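Rubber oxygenase (Streptomyces sp., PDB 5O1L) cleaves poly(cis-1,4-isoprene) by adding O2 to its double bonds, yielding oligo-isoprenoids with keto and aldehyde ends, and carries one non-covalently bound heme b. Local coordinates at residues 33-38 with 286-291; 56-61 with 101-106; 163-168 with 301-306. All coordinates share one frame; numbering follows the deposited sequence.

Overall arrangement
From the N terminus, the chain first runs through the loop 33-38, which waits nearly 250 residues for its partner at the end of helix 279-289; contact 1 thus closes a very long loop. Nested inside it, contact 2 joins the start of helix 59-68 to the end of helix 95-104 at the surface. Contact 3 follows in series with contact 2, but its segments alternate with those of contact 1: helix 161-169 lies within the long loop, helix 298-313 beyond it. Contact 3 packs helix 161-169, which borders the heme, against helix 298-313. None of the three touch; the nearest atoms of contacts 1 and 3 are about 12 Å apart.

Contact 1: residues 33-38 with 286-291; sequences LWTWSP and SKQVLD
Gln288 NE2 gives its N-H to a water 2.7 Å away, and the same water takes the backbone N-H of Thr35, 2.9 Å from Thr35 N. A second water works the opposite way, donating both to Gln288 OE1 and to Leu33 O, so each end of the amide reaches the 33-38 backbone through one water, consistent with this amide orientation. A chi1 of -151° and an extended chain beyond CG carry the amide there. Gln288 NE2 also packs against Thr35, 3.4 Å from Thr35 CB, the two side chains approaching from opposite directions and NE2 lying over the CB-CG2 bond. This N-terminal loop, a type I beta turn from Trp34 to Ser37 closed by Ser37 N to Trp34 O at 3.0 Å, lies against the last turn of helix 279-289. Beside the water-bridged part the contact is apolar. Val289 CG1 comes in obliquely on Trp36, 4.0 Å from Trp36 CZ2, and lies 4.1 Å from Thr35 CG2. That threonine methyl sits 3.6 Å above the plane of the Trp36 ring, toward its rim. The indole is buried among Pro51, Tyr274 and Met228, while Thr35 OG1 bonds to Gln285 NE2 one turn back.

Contact 2: residues 56-61 with 101-106; sequences DEEADP and MEHARR
Between the segments, the touch is between Glu58 and His103 alone, and it is polar. The carboxylate comes to the NE2-CD2 edge of the imidazole, its plane turned 72° from the ring plane. Glu58 OE2 stands 3.4 Å from His103 NE2, while Glu58 OE1 lies in the ring plane, 3.7 Å from His103 CD2. A chi1 of -174° swings the imidazole away from the backbone N of His103 and toward Glu58.

Salt bridges hold the acidic side in place. Glu58 OE1 has its stronger partner in Arg195 NH2, on helix 187-204, and Asp56 OD2 takes NE of the same arginine; Asp60 pairs with Arg202. One guanidinium therefore ties down two acids of the turn, which probably steadies their negative charge. On the other segment Arg105 NH1 meets Glu102 OE2 at 3.3 Å, nearly along the C-O axis.

Hydrogen bonds then shape the turn into helix 59-68. Asp60 OD2 receives Asp56 N from above its carboxylate plane, at 3.0 Å. Ala59 N donates to Asp56 OD1, also at 3.0 Å and from above the plane: the aspartate cap typical of a helix N terminus, set here against the C-terminal end of helix 95-104.

Contact 3: residues 163-168 with 301-306; sequences DRIAKT and EALTEV. With HEM (protoporphyrin IX containing Fe), chain C.
Ile165 on helix 161-169 carries this contact, sending its side chain into helix 298-313 between Leu303 and Val306. It is helix-to-helix packing inside the all-helical catalytic domain, whose family belongs to the globin clan, and it lies on the side of helix 161-169 turned from the heme propionates. The helices come close, with Ile165 CA 6.8 Å from Leu303 CA. At CB, which points toward helix 298-313, the side chain forks. The CG2 methyl presses on Val306 CG1 at 3.5 Å, a snug fit. The other branch leaves with CG1 anti to the backbone N (chi1 -156°) and passes the backbone of Leu303, 3.9 Å from Leu303 O. A bend at chi2 of 58° then turns the tip back onto the leucine, where CD1 rests on Leu303 CB at 3.8 Å and lies against both leucine methyls. Leu307 and Ile310 of the same helix also touch Ile165.

Within helix 161-169, Thr168 OG1 folds back to donate to Arg164 O at 2.8 Å, while Thr168 N reaches that oxygen from the opposite face of the carbonyl plane, so Arg164 O accepts two bonds. Arg164 and Lys167 of the same helix face the cofactor. Arg164 meets the heme through its aliphatic part: CD is 3.3 Å from HEM O1D, and the guanidinium goes on to backbone carbonyls, NE to Val152 O and NH1 to Ala159 O. One turn on, Lys167 runs out alongside the other propionate. Its ammonium sits at nearly equal range from both oxygens, a position consistent with long-range attraction, but the closest approach is carbon to oxygen: Lys167 CD is 3.4 Å from HEM O2A.

Contact 1: residues 33-38 with 286-291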
loop_
_atom_site.group_PDB
_atom_site.type_symbol
_atom_site.label_atom_id
_atom_site.label_comp_id
_atom_site.label_asym_id
_atom_site.label_seq_id
_atom_site.Cartn_x
_atom_site.Cartn_y
_atom_site.Cartn_z
ATOM N N LEU A 33 -19.411 -6.938 -17.232
ATOM C CA LEU A 33 -19.400 -5.487 -17.390
ATOM C C LEU A 33 -17.990 -4.975 -17.257
ATOM O O LEU A 33 -17.098 -5.639 -16.666
ATOM C CB LEU A 33 -20.247 -4.774 -16.362
ATOM C CG LEU A 33 -21.711 -5.150 -16.297
ATOM C CD1 LEU A 33 -22.327 -4.130 -15.344
ATOM C CD2 LEU A 33 -22.384 -5.008 -17.673
ATOM N N TRP A 34 -17.733 -3.830 -17.818
ATOM C CA TRP A 34 -16.435 -3.181 -17.719
ATOM C C TRP A 34 -16.003 -3.137 -16.230
ATOM O O TRP A 34 -16.808 -2.758 -15.343
ATOM C CB TRP A 34 -16.560 -1.717 -18.154
ATOM C CG TRP A 34 -15.375 -0.914 -18.296
ATOM C CD1 TRP A 34 -14.143 -1.303 -18.647
ATOM C CD2 TRP A 34 -15.286 0.504 -18.163
ATOM N NE1 TRP A 34 -13.275 -0.239 -18.705
ATOM C CE2 TRP A 34 -13.985 0.874 -18.415
ATOM C CE3 TRP A 34 -16.199 1.481 -17.828
ATOM C CZ2 TRP A 34 -13.577 2.178 -18.377
ATOM C CZ3 TRP A 34 -15.805 2.747 -17.827
ATOM C CH2 TRP A 34 -14.508 3.100 -18.054
ATOM N N THR A 35 -14.725 -3.415 -16.034
ATOM C CA THR A 35 -14.209 -3.389 -14.638
ATOM C C THR A 35 -14.297 -2.006 -13.981
ATOM O O THR A 35 -14.365 -1.929 -12.758
ATOM C CB THR A 35 -12.806 -3.962 -14.657
ATOM O OG1 THR A 35 -12.449 -4.333 -13.313
ATOM C CG2 THR A 35 -11.793 -3.045 -15.109
ATOM N N TRP A 36 -14.303 -0.928 -14.790
ATOM C CA TRP A 36 -14.400 0.428 -14.306
ATOM C C TRP A 36 -15.783 0.999 -14.317
ATOM O O TRP A 36 -15.910 2.223 -14.167
ATOM C CB TRP A 36 -13.310 1.325 -14.835
ATOM C CG TRP A 36 -11.983 0.824 -14.694
ATOM C CD1 TRP A 36 -11.113 0.506 -15.660
ATOM C CD2 TRP A 36 -11.254 0.662 -13.438
ATOM N NE1 TRP A 36 -9.859 0.182 -15.129
ATOM C CE2 TRP A 36 -9.942 0.267 -13.758
ATOM C CE3 TRP A 36 -11.592 0.889 -12.092
ATOM C CZ2 TRP A 36 -8.975 -0.010 -12.784
ATOM C CZ3 TRP A 36 -10.606 0.641 -11.146
ATOM C CH2 TRP A 36 -9.326 0.244 -11.494
ATOM N N SER A 37 -16.761 0.133 -14.488
ATOM C CA SER A 37 -18.176 0.541 -14.542
ATOM C C SER A 37 -18.411 1.196 -13.156
ATOM O O SER A 37 -18.076 0.587 -12.120
ATOM C CB SER A 37 -19.106 -0.605 -14.583
ATOM O OG SER A 37 -20.386 -0.042 -14.558
ATOM N N PRO A 38 -19.072 2.323 -13.097
ATOM C CA PRO A 38 -19.444 2.809 -11.779
ATOM C C PRO A 38 -20.414 1.894 -11.051
ATOM O O PRO A 38 -20.543 1.992 -9.816
ATOM C CB PRO A 38 -20.208 4.140 -12.112
ATOM C CG PRO A 38 -19.775 4.542 -13.469
ATOM C CD PRO A 38 -19.382 3.300 -14.177
ATOM N N SER A 286 -9.076 -7.308 -9.362
ATOM C CA SER A 286 -7.663 -7.636 -9.200
ATOM C C SER A 286 -7.183 -8.615 -10.277
ATOM O O SER A 286 -6.099 -8.426 -10.813
ATOM C CB SER A 286 -7.487 -8.181 -7.820
ATOM O OG SER A 286 -6.064 -8.468 -7.651
ATOM N N LYS A 287 -8.024 -9.603 -10.593
ATOM C CA LYS A 287 -7.623 -10.583 -11.608
ATOM C C LYS A 287 -7.409 -9.939 -12.955
ATOM O O LYS A 287 -6.556 -10.406 -13.698
ATOM C CB LYS A 287 -8.674 -11.679 -11.710
ATOM C CG LYS A 287 -8.631 -12.606 -10.558
ATOM C CD LYS A 287 -9.764 -13.665 -10.640
ATOM C CE LYS A 287 -9.705 -14.634 -9.455
ATOM N NZ LYS A 287 -10.153 -14.039 -8.144
ATOM N N GLN A 288 -8.149 -8.881 -13.266
ATOM C CA GLN A 288 -8.059 -8.232 -14.551
ATOM C C GLN A 288 -7.039 -7.122 -14.596
ATOM O O GLN A 288 -6.453 -6.837 -15.634
ATOM C CB GLN A 288 -9.390 -7.633 -14.910
ATOM C CG GLN A 288 -9.639 -7.566 -16.392
ATOM C CD GLN A 288 -11.037 -7.056 -16.616
ATOM O OE1 GLN A 288 -12.035 -7.768 -16.466
ATOM N NE2 GLN A 288 -11.109 -5.834 -16.938
ATOM N N VAL A 289 -6.847 -6.394 -13.497
ATOM C CA VAL A 289 -6.008 -5.205 -13.529
ATOM C C VAL A 289 -4.668 -5.311 -12.860
ATOM O O VAL A 289 -3.820 -4.490 -13.169
ATOM C CB VAL A 289 -6.707 -3.960 -12.997
ATOM C CG1 VAL A 289 -8.066 -3.755 -13.656
ATOM C CG2 VAL A 289 -6.840 -3.994 -11.502
ATOM N N LEU A 290 -4.501 -6.289 -11.937
ATOM C CA LEU A 290 -3.218 -6.457 -11.328
ATOM C C LEU A 290 -2.489 -7.638 -11.969
ATOM O O LEU A 290 -1.364 -7.478 -12.442
ATOM C CB LEU A 290 -3.377 -6.632 -9.812
ATOM C CG LEU A 290 -2.145 -6.989 -9.022
ATOM C CD1 LEU A 290 -1.126 -5.888 -9.118
ATOM C CD2 LEU A 290 -2.458 -7.336 -7.605
ATOM N N ASP A 291 -3.086 -8.797 -11.942
ATOM C CA ASP A 291 -2.364 -10.030 -12.369
ATOM C C ASP A 291 -1.689 -9.886 -13.751
ATOM O O ASP A 291 -0.497 -10.182 -13.868
ATOM C CB ASP A 291 -3.257 -11.268 -12.289
ATOM C CG ASP A 291 -3.746 -11.553 -10.881
ATOM O OD1 ASP A 291 -3.358 -10.842 -9.928
ATOM O OD2 ASP A 291 -4.601 -12.459 -10.670
HETATM O O HOH W 1 -14.773 -7.019 -17.986
HETATM O O HOH W 2 -13.309 -4.848 -18.071
#

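Contact 2: residues 56-61 with 101-106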
loop_
_atom_site.group_PDB
_atom_site.type_symbol
_atom_site.label_atom_id
_atom_site.label_comp_id
_atom_site.label_asym_id
_atom_site.label_seq_id
_atom_site.Cartn_x
_atom_site.Cartn_y
_atom_site.Cartn_z
ATOM N N ASP A 56 -5.623 13.699 -10.319
ATOM C CA ASP A 56 -6.242 14.332 -9.150
ATOM C C ASP A 56 -6.574 15.786 -9.518
ATOM O O ASP A 56 -5.756 16.682 -9.391
ATOM C CB ASP A 56 -5.333 14.233 -7.935
ATOM C CG ASP A 56 -6.006 14.637 -6.618
ATOM O OD1 ASP A 56 -6.953 15.424 -6.663
ATOM O OD2 ASP A 56 -5.547 14.169 -5.550
ATOM N N GLU A 57 -7.792 16.008 -9.992
ATOM C CA GLU A 57 -8.217 17.302 -10.492
ATOM C C GLU A 57 -8.127 18.416 -9.459
ATOM O O GLU A 57 -7.774 19.543 -9.834
ATOM C CB GLU A 57 -9.690 17.221 -10.973
ATOM C CG GLU A 57 -10.117 18.408 -11.785
ATOM C CD GLU A 57 -11.434 18.149 -12.513
ATOM O OE1 GLU A 57 -11.612 18.659 -13.652
ATOM O OE2 GLU A 57 -12.302 17.431 -11.942
ATOM N N GLU A 58 -8.366 18.108 -8.196
ATOM C CA GLU A 58 -8.305 19.085 -7.128
ATOM C C GLU A 58 -6.867 19.349 -6.695
ATOM O O GLU A 58 -6.481 20.499 -6.482
ATOM C CB GLU A 58 -9.106 18.670 -5.890
ATOM C CG GLU A 58 -10.606 18.558 -6.165
ATOM C CD GLU A 58 -11.391 17.838 -5.071
ATOM O OE1 GLU A 58 -10.834 17.099 -4.243
ATOM O OE2 GLU A 58 -12.623 17.956 -5.038
ATOM N N ALA A 59 -6.071 18.320 -6.503
ATOM C CA ALA A 59 -4.727 18.485 -5.958
ATOM C C ALA A 59 -3.689 18.915 -7.000
ATOM O O ALA A 59 -2.758 19.647 -6.707
ATOM C CB ALA A 59 -4.223 17.213 -5.287
ATOM N N ASP A 60 -3.801 18.450 -8.219
ATOM C CA ASP A 60 -2.737 18.603 -9.180
ATOM C C ASP A 60 -2.381 20.092 -9.454
ATOM O O ASP A 60 -1.206 20.432 -9.374
ATOM C CB ASP A 60 -3.016 17.800 -10.455
ATOM C CG ASP A 60 -2.911 16.270 -10.253
ATOM O OD1 ASP A 60 -2.291 15.828 -9.284
ATOM O OD2 ASP A 60 -3.449 15.548 -11.129
ATOM N N PRO A 61 -3.380 20.909 -9.752
ATOM C CA PRO A 61 -3.040 22.328 -10.038
ATOM C C PRO A 61 -2.527 23.069 -8.812
ATOM O O PRO A 61 -1.681 23.970 -8.963
ATOM C CB PRO A 61 -4.359 22.917 -10.522
ATOM C CG PRO A 61 -5.429 21.921 -10.192
ATOM C CD PRO A 61 -4.803 20.591 -10.043
ATOM N N MET A 101 -6.493 21.611 1.496
ATOM C CA MET A 101 -6.298 20.703 2.633
ATOM C C MET A 101 -7.521 20.622 3.507
ATOM O O MET A 101 -7.859 19.542 4.027
ATOM C CB MET A 101 -5.057 21.106 3.485
ATOM C CG MET A 101 -3.807 20.873 2.717
ATOM S SD MET A 101 -2.311 21.334 3.637
ATOM C CE MET A 101 -2.298 19.906 4.727
ATOM N N GLU A 102 -8.216 21.741 3.656
ATOM C CA GLU A 102 -9.424 21.761 4.484
ATOM C C GLU A 102 -10.506 20.851 3.854
ATOM O O GLU A 102 -11.251 20.208 4.576
ATOM C CB GLU A 102 -9.917 23.223 4.700
ATOM C CG GLU A 102 -9.354 23.821 6.009
ATOM C CD GLU A 102 -9.754 22.964 7.270
ATOM O OE1 GLU A 102 -10.989 22.729 7.422
ATOM O OE2 GLU A 102 -8.894 22.447 8.119
ATOM N N HIS A 103 -10.571 20.839 2.531
ATOM C CA HIS A 103 -11.489 19.966 1.829
ATOM C C HIS A 103 -11.021 18.505 1.850
ATOM O O HIS A 103 -11.819 17.587 2.129
ATOM C CB HIS A 103 -11.593 20.478 0.393
ATOM C CG HIS A 103 -12.610 19.758 -0.432
ATOM N ND1 HIS A 103 -13.950 19.754 -0.103
ATOM C CD2 HIS A 103 -12.493 19.035 -1.573
ATOM C CE1 HIS A 103 -14.623 19.062 -1.002
ATOM N NE2 HIS A 103 -13.763 18.615 -1.906
ATOM N N ALA A 104 -9.716 18.313 1.620
ATOM C CA ALA A 104 -9.175 16.965 1.529
ATOM C C ALA A 104 -9.193 16.215 2.830
ATOM O O ALA A 104 -9.219 14.953 2.810
ATOM C CB ALA A 104 -7.778 17.041 0.991
ATOM N N ARG A 105 -9.239 16.890 3.971
ATOM C CA ARG A 105 -9.233 16.212 5.227
ATOM C C ARG A 105 -10.619 15.682 5.672
ATOM O O ARG A 105 -10.727 14.994 6.653
ATOM C CB ARG A 105 -8.572 17.101 6.293
ATOM C CG ARG A 105 -9.552 18.196 6.708
ATOM C CD ARG A 105 -9.000 19.169 7.742
ATOM N NE ARG A 105 -8.584 18.459 8.940
ATOM C CZ ARG A 105 -7.866 18.920 9.939
ATOM N NH1 ARG A 105 -7.413 20.173 9.922
ATOM N NH2 ARG A 105 -7.554 18.100 10.901
ATOM N N ARG A 106 -11.649 15.995 4.890
ATOM C CA ARG A 106 -12.994 15.559 5.255
ATOM C C ARG A 106 -13.177 14.067 4.949
ATOM O O ARG A 106 -12.887 13.632 3.849
ATOM C CB ARG A 106 -13.990 16.365 4.454
ATOM C CG ARG A 106 -14.020 17.826 4.883
ATOM C CD ARG A 106 -14.847 18.662 3.946
ATOM N NE ARG A 106 -16.213 18.179 3.918
ATOM C CZ ARG A 106 -16.813 17.599 2.882
ATOM N NH1 ARG A 106 -16.203 17.442 1.690
ATOM N NH2 ARG A 106 -18.066 17.184 3.053
#

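Contact 3: residues 163-168 with 301-306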
loop_
_atom_site.group_PDB
_atom_site.type_symbol
_atom_site.label_atom_id
_atom_site.label_comp_id
_atom_site.label_asym_id
_atom_site.label_seq_id
_atom_site.Cartn_x
_atom_site.Cartn_y
_atom_site.Cartn_z
ATOM N N ASP A 163 15.801 4.465 1.585
ATOM C CA ASP A 163 14.688 5.013 2.344
ATOM C C ASP A 163 13.400 4.874 1.572
ATOM O O ASP A 163 12.401 4.502 2.146
ATOM C CB ASP A 163 14.999 6.477 2.692
ATOM C CG ASP A 163 16.111 6.587 3.769
ATOM O OD1 ASP A 163 16.054 5.793 4.753
ATOM O OD2 ASP A 163 17.060 7.425 3.636
ATOM N N ARG A 164 13.430 5.125 0.257
ATOM C CA ARG A 164 12.224 5.051 -0.576
ATOM C C ARG A 164 11.622 3.677 -0.648
ATOM O O ARG A 164 10.377 3.546 -0.631
ATOM C CB ARG A 164 12.476 5.554 -2.004
ATOM C CG ARG A 164 12.773 7.053 -2.007
ATOM C CD ARG A 164 12.432 7.806 -3.307
ATOM N NE ARG A 164 13.069 7.238 -4.482
ATOM C CZ ARG A 164 14.265 7.543 -4.976
ATOM N NH1 ARG A 164 15.018 8.477 -4.461
ATOM N NH2 ARG A 164 14.699 6.886 -6.033
ATOM N N ILE A 165 12.449 2.648 -0.820
ATOM C CA ILE A 165 11.905 1.306 -0.974
ATOM C C ILE A 165 11.477 0.753 0.378
ATOM O O ILE A 165 10.487 0.005 0.429
ATOM C CB ILE A 165 12.849 0.377 -1.808
ATOM C CG1 ILE A 165 12.117 -0.815 -2.484
ATOM C CG2 ILE A 165 13.858 -0.235 -0.921
ATOM C CD1 ILE A 165 10.955 -0.512 -3.452
ATOM N N ALA A 166 12.162 1.116 1.447
ATOM C CA ALA A 166 11.734 0.769 2.801
ATOM C C ALA A 166 10.352 1.325 3.062
ATOM O O ALA A 166 9.449 0.594 3.559
ATOM C CB ALA A 166 12.696 1.298 3.851
ATOM N N LYS A 167 10.131 2.572 2.655
ATOM C CA LYS A 167 8.776 3.181 2.819
ATOM C C LYS A 167 7.724 2.546 1.926
ATOM O O LYS A 167 6.574 2.384 2.339
ATOM C CB LYS A 167 8.811 4.668 2.648
ATOM C CG LYS A 167 9.585 5.352 3.759
ATOM C CD LYS A 167 9.717 6.818 3.401
ATOM C CE LYS A 167 10.443 7.529 4.534
ATOM N NZ LYS A 167 10.762 8.887 4.061
ATOM N N THR A 168 8.109 2.129 0.731
ATOM C CA THR A 168 7.213 1.388 -0.156
ATOM C C THR A 168 6.767 0.083 0.533
ATOM O O THR A 168 5.561 -0.279 0.534
ATOM C CB THR A 168 7.913 1.019 -1.490
ATOM O OG1 THR A 168 8.344 2.246 -2.123
ATOM C CG2 THR A 168 6.999 0.260 -2.408
ATOM N N GLU A 301 13.936 -4.654 -10.721
ATOM C CA GLU A 301 15.052 -5.510 -10.319
ATOM C C GLU A 301 15.978 -4.831 -9.338
ATOM O O GLU A 301 16.417 -5.455 -8.343
ATOM C CB GLU A 301 15.882 -5.885 -11.544
ATOM C CG GLU A 301 17.025 -6.852 -11.281
ATOM C CD GLU A 301 17.803 -7.107 -12.556
ATOM O OE1 GLU A 301 17.255 -7.862 -13.395
ATOM O OE2 GLU A 301 18.918 -6.521 -12.715
ATOM N N ALA A 302 16.316 -3.576 -9.623
ATOM C CA ALA A 302 17.151 -2.801 -8.742
ATOM C C ALA A 302 16.498 -2.681 -7.413
ATOM O O ALA A 302 17.121 -2.868 -6.405
ATOM C CB ALA A 302 17.414 -1.414 -9.324
ATOM N N LEU A 303 15.207 -2.374 -7.400
ATOM C CA LEU A 303 14.505 -2.211 -6.138
ATOM C C LEU A 303 14.377 -3.499 -5.309
ATOM O O LEU A 303 14.467 -3.433 -4.101
ATOM C CB LEU A 303 13.115 -1.627 -6.405
ATOM C CG LEU A 303 13.084 -0.240 -7.034
ATOM C CD1 LEU A 303 11.680 0.247 -7.426
ATOM C CD2 LEU A 303 13.721 0.767 -6.159
ATOM N N THR A 304 14.139 -4.624 -5.959
ATOM C CA THR A 304 14.081 -5.907 -5.258
ATOM C C THR A 304 15.383 -6.126 -4.462
ATOM O O THR A 304 15.373 -6.549 -3.313
ATOM C CB THR A 304 13.898 -7.052 -6.243
ATOM O OG1 THR A 304 12.776 -6.795 -7.102
ATOM C CG2 THR A 304 13.692 -8.340 -5.530
ATOM N N GLU A 305 16.520 -5.869 -5.102
ATOM C CA GLU A 305 17.801 -6.137 -4.441
ATOM C C GLU A 305 17.989 -5.209 -3.274
ATOM O O GLU A 305 18.393 -5.645 -2.189
ATOM C CB GLU A 305 18.966 -5.999 -5.432
ATOM C CG GLU A 305 20.313 -5.694 -4.787
ATOM C CD GLU A 305 21.489 -5.768 -5.776
ATOM O OE1 GLU A 305 21.245 -5.789 -7.030
ATOM O OE2 GLU A 305 22.668 -5.820 -5.281
ATOM N N VAL A 306 17.579 -3.950 -3.431
ATOM C CA VAL A 306 17.641 -3.016 -2.310
ATOM C C VAL A 306 16.725 -3.482 -1.172
ATOM O O VAL A 306 17.142 -3.511 -0.033
ATOM C CB VAL A 306 17.297 -1.567 -2.701
ATOM C CG1 VAL A 306 17.290 -0.701 -1.467
ATOM C CG2 VAL A 306 18.350 -1.008 -3.661
HETATM C CHA HEM C . 4.840 8.647 -2.235
HETATM C CHB HEM C . 1.441 5.804 -0.528
HETATM C CHC HEM C . 0.203 4.605 -4.995
HETATM C CHD HEM C . 4.231 6.634 -6.560
HETATM C C1A HEM C . 3.962 7.998 -1.441
HETATM C C2A HEM C . 3.961 8.180 -0.008
HETATM C C3A HEM C . 3.031 7.346 0.476
HETATM C C4A HEM C . 2.420 6.699 -0.593
HETATM C CMA HEM C . 2.725 7.183 1.945
HETATM C CAA HEM C . 4.859 9.114 0.840
HETATM C CBA HEM C . 6.208 8.426 1.120
HETATM C CGA HEM C . 6.878 9.097 2.264
HETATM O O1A HEM C . 7.437 10.154 1.948
HETATM O O2A HEM C . 6.812 8.578 3.445
HETATM C C1B HEM C . 0.772 5.251 -1.616
HETATM C C2B HEM C . -0.341 4.379 -1.463
HETATM C C3B HEM C . -0.739 4.036 -2.678
HETATM C C4B HEM C . 0.161 4.673 -3.626
HETATM C CMB HEM C . -0.985 3.932 -0.167
HETATM C CAB HEM C . -1.834 3.269 -3.218
HETATM C CBB HEM C . -2.866 2.606 -2.482
HETATM C C1C HEM C . 1.203 5.059 -5.842
HETATM C C2C HEM C . 1.287 4.651 -7.233
HETATM C C3C HEM C . 2.424 5.263 -7.649
HETATM C C4C HEM C . 3.011 5.926 -6.497
HETATM C CMC HEM C . 0.268 3.866 -8.006
HETATM C CAC HEM C . 3.029 5.201 -8.988
HETATM C CBC HEM C . 2.525 4.692 -10.181
HETATM C C1D HEM C . 4.744 7.346 -5.506
HETATM C C2D HEM C . 5.935 8.212 -5.605
HETATM C C3D HEM C . 6.122 8.777 -4.417
HETATM C C4D HEM C . 5.024 8.304 -3.572
HETATM C CMD HEM C . 6.761 8.290 -6.834
HETATM C CAD HEM C . 7.264 9.736 -4.005
HETATM C CBD HEM C . 8.442 8.873 -3.569
HETATM C CGD HEM C . 9.619 9.794 -3.228
HETATM O O1D HEM C . 10.034 9.765 -2.048
HETATM O O2D HEM C . 10.171 10.560 -4.063
HETATM N NA HEM C . 2.992 7.113 -1.789
HETATM N NB HEM C . 1.031 5.357 -2.926
HETATM N NC HEM C . 2.255 5.802 -5.383
HETATM N ND HEM C . 4.182 7.498 -4.281
HETATM FE FE HEM C . 2.608 6.470 -3.613
#